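Local coordinates for protein mRNA nuclease HepT (Shewanella oneidensis MR-1, PDB 6M6U) that cleaves mRNA as the growth-inhibiting toxin of a type VII toxin-antitoxin system and is neutralised mostly through tri-AMPylation by its cognate antitoxin MntA, at residues 10-15 and 44-49; 68-73 and 89-94. All blocks are in the same frame, centred on the assembly; numbering follows the deposited sequence.

Contact 1: residues 10-15 and 44-49; sequences ATIKRC and QRCCEA
Cys46 and Cys15 meet with one thiol only: the SG of Cys46 comes up against the methylene of Cys15, 3.5 Å from its CB, while the SG of Cys15 turns instead to the root of the Arg45 side chain, 3.8 Å from Arg45 CB. The Cys46 thiol is placed by its first torsion, SG anti to the carbonyl carbon (chi1 -75°), and also lies 3.8 Å from the carbonyl O of Ile12. About one turn on from Cys46, Ala49 offers a bare methyl to the side of Ile12. Its CB touches Ile12 CG1 at 3.5 Å and the end of the branch, CD1, at 4.0 Å; the methyl CG2 of the adjoining Thr11 reaches the same Ala49 CB, at 4.1 Å. Small side chains thus let the backbones draw close, with the CA atoms of Ile12 and Cys46 4.9 Å apart. The segment axes approach to 8.7 Å and run antiparallel at 163°.

Further out, Ile12 and Cys46 both lean on Phe123 of helix 120-131, which closes this side of the pair. Arg45 takes part through CB, whereas its extended chain leads off to a long, weak ion pair with Asp37 of the second HepT subunit. Tyr104 of that subunit packs on Thr11, Cys15 and Arg45, and its hydroxyl is hydrogen-bonded to Arg14 NH2. Buried antiparallel packing of helices 3-23 and 33-60 is characteristic of the all-helical HEPN fold, and here it borders the dimer interface that receives the partner's RX(4)HXY tyrosine.

Contact 2: residues 68-73 and 89-94; sequences SSRDSF and NLKKMV
Phe73 presents the face of its ring to Leu90, whose CB stands over the ring centre in a CH-pi contact, 4.0 Å from the centroid and only 6° off the ring normal. The two side chains cross at about a right angle. Leu90 CG lies anti to the carbonyl carbon and CD1 continues the chain in an extended line from it, reaching the CE1 corner of the ring at 3.6 Å. Val94 comes to the same ring differently: its CG2 sits at the edge, near the ring plane, 4.0 Å from Phe73 CE2. Its other methyl, CG1, faces Ser69 OG at 3.9 Å, so the valine fork divides its two branches between successive turns of helix 69-78.

Lys91 and Arg70 meet through their aliphatic parts, the chains crossing obliquely with Lys91 CG 3.8 Å from Arg70 CB. The lysine slides past Phe73 in the opposite direction, then bends at chi3 (61°), which turns CE back to 4.0 Å from Arg70 CB; its ammonium is hydrogen-bonded to Thr74. The arginine guanidinium has the carbonyl O of Lys91 at its edge, near its plane, with NE 3.7 Å away. The two positively charged residues thus touch through their methylenes while the ammonium and guanidinium point apart. At the start of the helix, Ser68 acts as N-cap, its OG accepting from Asp71 N in a nearly straight bond.

The segments run antiparallel, 170° between their axes, joining helices 69-78 and 84-102. Gln112 of the MntA antitoxin chain packs on Ser69, while Phe73 also packs on Cys50 and Ile51 of helix 33-60 and Leu90 on Phe126 of helix 120-131.

Both contacts are antiparallel helix pairs, yet they differ in depth and chemistry. Contact 1 is buried and rests on cysteine, alanine and short aliphatic groups, whereas contact 2 is partly buried, pairing an aromatic-aliphatic cluster with long charged chains at its margin. No helix is common to the two, but helix 33-60 of contact 1 also backs the 69-78 helix of contact 2, and the contacts touch where Cys47 SG packs against the backbone of Met93 and Val94. Arg97, an active-site residue by similarity, lies near both: it forms a salt bridge with Glu48 beside contact 1 and follows Val94 by one turn.

Contact 1: residues 10-15 and 44-49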
# COMPACT_ATOMS: atom_id res chain seq x y z
N ALA B 10 33.40 41.17 -3.84
CA ALA B 10 33.18 42.15 -4.90
C ALA B 10 31.78 42.73 -4.83
O ALA B 10 31.58 43.93 -5.07
CB ALA B 10 33.44 41.51 -6.26
N THR B 11 30.78 41.90 -4.51
CA THR B 11 29.40 42.39 -4.45
C THR B 11 29.20 43.36 -3.29
O THR B 11 28.54 44.39 -3.45
CB THR B 11 28.44 41.20 -4.34
OG1 THR B 11 28.41 40.52 -5.60
CG2 THR B 11 27.04 41.66 -3.98
N ILE B 12 29.77 43.05 -2.12
CA ILE B 12 29.67 43.96 -0.98
C ILE B 12 30.26 45.32 -1.34
O ILE B 12 29.68 46.37 -1.05
CB ILE B 12 30.36 43.36 0.26
CG1 ILE B 12 29.61 42.11 0.72
CG2 ILE B 12 30.43 44.39 1.38
CD1 ILE B 12 30.38 41.27 1.71
N LYS B 13 31.42 45.32 -2.00
CA LYS B 13 32.05 46.57 -2.40
C LYS B 13 31.18 47.33 -3.39
O LYS B 13 30.91 48.52 -3.20
CB LYS B 13 33.44 46.30 -2.99
CG LYS B 13 34.48 45.97 -1.94
CD LYS B 13 35.77 45.47 -2.57
CE LYS B 13 36.83 45.24 -1.51
NZ LYS B 13 37.99 44.48 -2.05
N ARG B 14 30.75 46.66 -4.47
CA ARG B 14 29.88 47.31 -5.45
C ARG B 14 28.65 47.92 -4.79
O ARG B 14 28.23 49.02 -5.16
CB ARG B 14 29.44 46.31 -6.52
CG ARG B 14 30.39 46.17 -7.69
CD ARG B 14 29.66 45.63 -8.92
NE ARG B 14 28.66 44.63 -8.57
CZ ARG B 14 28.93 43.38 -8.21
NH1 ARG B 14 30.19 42.96 -8.14
NH2 ARG B 14 27.95 42.54 -7.91
N CYS B 15 28.08 47.23 -3.80
CA CYS B 15 26.83 47.70 -3.22
C CYS B 15 27.04 48.80 -2.18
O CYS B 15 26.16 49.65 -2.01
CB CYS B 15 26.07 46.53 -2.61
SG CYS B 15 25.58 45.32 -3.84
N GLN B 44 20.43 45.27 1.76
CA GLN B 44 20.03 43.86 1.72
C GLN B 44 21.04 43.03 0.95
O GLN B 44 21.46 41.95 1.41
CB GLN B 44 18.65 43.74 1.10
CG GLN B 44 18.24 42.31 0.79
CD GLN B 44 16.82 42.22 0.28
OE1 GLN B 44 15.88 42.17 1.06
NE2 GLN B 44 16.66 42.21 -1.04
N ARG B 45 21.46 43.51 -0.22
CA ARG B 45 22.44 42.78 -1.03
C ARG B 45 23.76 42.64 -0.28
O ARG B 45 24.40 41.58 -0.34
CB ARG B 45 22.64 43.49 -2.37
CG ARG B 45 21.41 43.42 -3.27
CD ARG B 45 21.52 44.34 -4.45
NE ARG B 45 20.50 44.00 -5.46
CZ ARG B 45 20.20 44.74 -6.54
NH1 ARG B 45 20.85 45.88 -6.75
NH2 ARG B 45 19.27 44.31 -7.38
N CYS B 46 24.19 43.70 0.42
CA CYS B 46 25.37 43.59 1.27
C CYS B 46 25.18 42.53 2.34
O CYS B 46 26.08 41.73 2.60
CB CYS B 46 25.68 44.94 1.93
SG CYS B 46 26.43 46.16 0.84
N CYS B 47 24.01 42.51 2.99
CA CYS B 47 23.76 41.52 4.04
C CYS B 47 23.75 40.11 3.47
O CYS B 47 24.34 39.19 4.06
CB CYS B 47 22.43 41.82 4.74
SG CYS B 47 22.47 43.25 5.83
N GLU B 48 23.10 39.91 2.31
CA GLU B 48 23.05 38.58 1.73
C GLU B 48 24.42 38.11 1.29
O GLU B 48 24.75 36.92 1.42
CB GLU B 48 22.06 38.55 0.56
CG GLU B 48 20.61 38.58 1.00
CD GLU B 48 20.22 37.35 1.81
OE1 GLU B 48 20.67 36.24 1.46
OE2 GLU B 48 19.47 37.50 2.79
N ALA B 49 25.26 39.02 0.79
CA ALA B 49 26.61 38.64 0.43
C ALA B 49 27.42 38.26 1.67
O ALA B 49 28.21 37.30 1.63
CB ALA B 49 27.29 39.77 -0.34

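Contact 2: residues 68-73 and 89-94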
# COMPACT_ATOMS: atom_id res chain seq x y z
N SER B 68 19.93 29.95 11.45
CA SER B 68 19.39 31.17 10.86
C SER B 68 20.56 31.97 10.31
O SER B 68 21.73 31.62 10.52
CB SER B 68 18.61 31.99 11.89
OG SER B 68 19.47 32.51 12.88
N SER B 69 20.24 33.05 9.59
CA SER B 69 21.29 33.88 9.03
C SER B 69 22.17 34.48 10.12
O SER B 69 23.39 34.53 9.99
CB SER B 69 20.67 34.97 8.15
OG SER B 69 19.56 35.57 8.78
N ARG B 70 21.56 34.92 11.23
CA ARG B 70 22.33 35.48 12.33
C ARG B 70 23.14 34.40 13.03
O ARG B 70 24.31 34.62 13.38
CB ARG B 70 21.42 36.16 13.34
CG ARG B 70 20.80 37.44 12.87
CD ARG B 70 19.31 37.38 13.09
NE ARG B 70 18.72 38.70 13.28
CZ ARG B 70 17.42 38.94 13.28
NH1 ARG B 70 16.57 37.94 13.10
NH2 ARG B 70 16.96 40.17 13.45
N ASP B 71 22.53 33.24 13.28
CA ASP B 71 23.26 32.12 13.86
C ASP B 71 24.48 31.74 13.05
O ASP B 71 25.42 31.15 13.59
CB ASP B 71 22.33 30.91 14.00
CG ASP B 71 22.92 29.81 14.85
OD1 ASP B 71 22.81 28.63 14.46
OD2 ASP B 71 23.50 30.11 15.92
N SER B 72 24.50 32.07 11.76
CA SER B 72 25.67 31.81 10.94
C SER B 72 26.83 32.73 11.32
O SER B 72 27.99 32.31 11.30
CB SER B 72 25.33 31.97 9.46
OG SER B 72 26.36 31.43 8.65
N PHE B 73 26.53 33.98 11.66
CA PHE B 73 27.56 34.86 12.22
C PHE B 73 27.96 34.41 13.62
O PHE B 73 29.14 34.45 13.98
CB PHE B 73 27.09 36.31 12.24
CG PHE B 73 26.88 36.90 10.89
CD1 PHE B 73 27.92 36.94 9.97
CD2 PHE B 73 25.65 37.43 10.53
CE1 PHE B 73 27.73 37.49 8.71
CE2 PHE B 73 25.46 37.98 9.28
CZ PHE B 73 26.50 38.02 8.37
N ASN B 89 27.38 43.30 15.45
CA ASN B 89 27.00 44.39 14.56
C ASN B 89 26.39 43.85 13.27
O ASN B 89 25.36 44.36 12.80
CB ASN B 89 28.21 45.27 14.25
CG ASN B 89 28.52 46.25 15.37
OD1 ASN B 89 27.66 46.54 16.22
ND2 ASN B 89 29.74 46.78 15.38
N LEU B 90 27.02 42.83 12.68
CA LEU B 90 26.45 42.22 11.48
C LEU B 90 25.06 41.66 11.75
O LEU B 90 24.17 41.76 10.90
CB LEU B 90 27.38 41.11 10.97
CG LEU B 90 28.78 41.52 10.53
CD1 LEU B 90 29.54 40.29 10.09
CD2 LEU B 90 28.73 42.55 9.41
N LYS B 91 24.85 41.10 12.94
CA LYS B 91 23.54 40.53 13.26
C LYS B 91 22.47 41.60 13.38
O LYS B 91 21.32 41.37 12.99
CB LYS B 91 23.63 39.68 14.53
CG LYS B 91 24.36 38.36 14.32
CD LYS B 91 24.79 37.71 15.63
CE LYS B 91 23.60 37.39 16.51
NZ LYS B 91 24.00 36.72 17.79
N LYS B 92 22.81 42.79 13.91
CA LYS B 92 21.80 43.85 13.97
C LYS B 92 21.64 44.55 12.63
O LYS B 92 20.58 45.14 12.37
CB LYS B 92 22.13 44.85 15.09
CG LYS B 92 23.56 45.32 15.22
CD LYS B 92 23.77 46.03 16.56
CE LYS B 92 22.62 46.96 16.90
NZ LYS B 92 22.71 48.24 16.14
N MET B 93 22.66 44.49 11.76
CA MET B 93 22.45 44.86 10.36
C MET B 93 21.33 44.03 9.73
O MET B 93 20.42 44.58 9.10
CB MET B 93 23.74 44.67 9.57
CG MET B 93 24.80 45.70 9.83
SD MET B 93 24.54 47.13 8.77
CE MET B 93 26.23 47.64 8.50
N VAL B 94 21.40 42.70 9.87
CA VAL B 94 20.36 41.83 9.35
C VAL B 94 19.00 42.22 9.91
O VAL B 94 18.01 42.29 9.18
CB VAL B 94 20.69 40.35 9.67
CG1 VAL B 94 19.60 39.44 9.14
CG2 VAL B 94 22.04 39.97 9.10